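Local coordinates for putative enoyl-CoA hydratase (Streptomyces avermitilis, PDB 3GKB), which is a putative enoyl-CoA hydratase of the crotonase-like family, probably acting on acyl-CoA thioesters, though its own reaction has not been established, at residues T109-A114 with A126-A131. Numbering follows the deposited sequence.
Sequences TIVKLA and AAADMA
T109 and D129 hold each other reciprocally: each side chain accepts a hydrogen bond from the other's main-chain N-H. From D129 N to T109 OG1 the distance is 2.8 Å and the angle at hydrogen 169°, nearly straight. T109 N lies 3.0 Å from D129 OD2; it approaches from above the carboxylate, 48° out of its plane. Followed outward, D129 has CB 3.3 Å from T109 O. A chi1 of -65° then puts CG anti to the carbonyl carbon and beside the residue's own N, on the side where T109 OG1 lies 3.4 Å from CG, and the two side chains cross at about a right angle. Beyond them OD2 takes T109 N and a salt bridge from K221, while OD1 receives a weak bond from a water that is also hydrogen-bonded to T109 OG1, and a salt bridge from R165 of a second subunit. An alanine at D129 would probably leave T109 N without its acceptor and K221 and R165 of the second subunit without their shared counter-charge.

Past this pair the chains run as parallel strands, M130 N bonding to T109 O and V111 N to M130 O, the latter at 2.8 Å. I110 and M130 lie side by side on one face, CG1 to CG 3.7 Å; V111 and A131 share the other, where V111 CG2 also reaches A128 CB at 3.5 Å.

A128 is where the chain leaves helix 120-127 to enter strand 130-134, making this the return of a right-handed beta-alpha-beta crossover from strand 108-113, as expected of the crotonase fold. Strand 55-60 flanks strand 108-113 on its far edge, V202 and I209 of helix 195-210 cover the I110-M130 face, and I102 of helix 96-103 packs on T109.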
loop_
_atom_site.group_PDB
_atom_site.type_symbol
_atom_site.label_atom_id
_atom_site.label_comp_id
_atom_site.label_asym_id
_atom_site.label_seq_id
_atom_site.Cartn_x
_atom_site.Cartn_y
_atom_site.Cartn_z
ATOM N N THR B 109 10.122 -9.992 -15.378
ATOM C CA THR B 109 9.394 -11.243 -15.161
ATOM C C THR B 109 7.877 -10.934 -14.977
ATOM O O THR B 109 7.470 -10.029 -14.202
ATOM C CB THR B 109 9.926 -11.987 -13.942
ATOM O OG1 THR B 109 9.925 -11.107 -12.795
ATOM C CG2 THR B 109 11.370 -12.512 -14.192
ATOM N N ILE B 110 7.049 -11.655 -15.733
ATOM C CA ILE B 110 5.610 -11.438 -15.744
ATOM C C ILE B 110 4.921 -12.772 -15.470
ATOM O O ILE B 110 5.240 -13.759 -16.118
ATOM C CB ILE B 110 5.132 -10.900 -17.128
ATOM C CG1 ILE B 110 5.786 -9.558 -17.448
ATOM C CG2 ILE B 110 3.589 -10.749 -17.154
ATOM C CD1 ILE B 110 5.554 -9.079 -18.921
ATOM N N VAL B 111 3.994 -12.810 -14.517
ATOM C CA VAL B 111 3.184 -14.028 -14.285
ATOM C C VAL B 111 1.782 -13.796 -14.844
ATOM O O VAL B 111 1.165 -12.755 -14.593
ATOM C CB VAL B 111 3.088 -14.398 -12.778
ATOM C CG1 VAL B 111 1.962 -15.438 -12.524
ATOM C CG2 VAL B 111 4.463 -14.920 -12.233
ATOM N N LYS B 112 1.322 -14.747 -15.643
ATOM C CA LYS B 112 -0.053 -14.811 -16.116
ATOM C C LYS B 112 -0.790 -15.885 -15.312
ATOM O O LYS B 112 -0.559 -17.094 -15.531
ATOM C CB LYS B 112 -0.084 -15.166 -17.594
ATOM C CG LYS B 112 -1.493 -15.301 -18.143
ATOM C CD LYS B 112 -1.493 -15.378 -19.672
ATOM C CE LYS B 112 -0.935 -16.673 -20.180
ATOM N NZ LYS B 112 -1.070 -16.819 -21.677
ATOM N N LEU B 113 -1.672 -15.445 -14.417
ATOM C CA LEU B 113 -2.352 -16.320 -13.466
ATOM C C LEU B 113 -3.815 -16.494 -13.851
ATOM O O LEU B 113 -4.631 -15.588 -13.668
ATOM C CB LEU B 113 -2.245 -15.758 -12.040
ATOM C CG LEU B 113 -2.923 -16.596 -10.937
ATOM C CD1 LEU B 113 -2.168 -17.949 -10.785
ATOM C CD2 LEU B 113 -3.000 -15.865 -9.615
ATOM N N ALA B 114 -4.138 -17.689 -14.332
ATOM C CA ALA B 114 -5.494 -18.016 -14.720
ATOM C C ALA B 114 -6.196 -18.882 -13.690
ATOM O O ALA B 114 -7.414 -18.737 -13.519
ATOM C CB ALA B 114 -5.518 -18.682 -16.103
ATOM N N ALA B 126 3.960 -13.900 -6.356
ATOM C CA ALA B 126 4.234 -12.581 -5.738
ATOM C C ALA B 126 5.663 -12.098 -5.991
ATOM O O ALA B 126 5.942 -10.913 -5.909
ATOM C CB ALA B 126 3.970 -12.638 -4.235
ATOM N N ALA B 127 6.555 -13.019 -6.338
ATOM C CA ALA B 127 7.997 -12.722 -6.487
ATOM C C ALA B 127 8.327 -12.076 -7.846
ATOM O O ALA B 127 9.324 -11.355 -7.979
ATOM C CB ALA B 127 8.811 -13.997 -6.339
ATOM N N ALA B 128 7.485 -12.331 -8.842
ATOM C CA ALA B 128 7.703 -11.793 -10.187
ATOM C C ALA B 128 7.567 -10.267 -10.195
ATOM O O ALA B 128 6.896 -9.681 -9.337
ATOM C CB ALA B 128 6.746 -12.418 -11.176
ATOM N N ASP B 129 8.182 -9.612 -11.181
ATOM C CA ASP B 129 8.068 -8.169 -11.286
ATOM C C ASP B 129 6.616 -7.722 -11.391
ATOM O O ASP B 129 6.209 -6.706 -10.800
ATOM C CB ASP B 129 8.850 -7.604 -12.470
ATOM C CG ASP B 129 10.355 -7.793 -12.338
ATOM O OD1 ASP B 129 10.891 -7.883 -11.207
ATOM O OD2 ASP B 129 11.002 -7.860 -13.419
ATOM N N MET B 130 5.818 -8.474 -12.151
ATOM C CA MET B 130 4.396 -8.136 -12.279
ATOM C C MET B 130 3.564 -9.398 -12.477
ATOM O O MET B 130 4.049 -10.404 -13.050
ATOM C CB MET B 130 4.135 -7.065 -13.391
ATOM C CG MET B 130 4.701 -7.274 -14.767
ATOM S SD MET B 130 4.772 -5.740 -15.872
ATOM C CE MET B 130 6.336 -5.033 -15.460
ATOM N N ALA B 131 2.330 -9.362 -11.972
ATOM C CA ALA B 131 1.417 -10.488 -12.044
ATOM C C ALA B 131 0.028 -9.958 -12.442
ATOM O O ALA B 131 -0.489 -8.999 -11.838
ATOM C CB ALA B 131 1.313 -11.188 -10.717
HETATM O O HOH W 1 12.372 -10.252 -11.821
#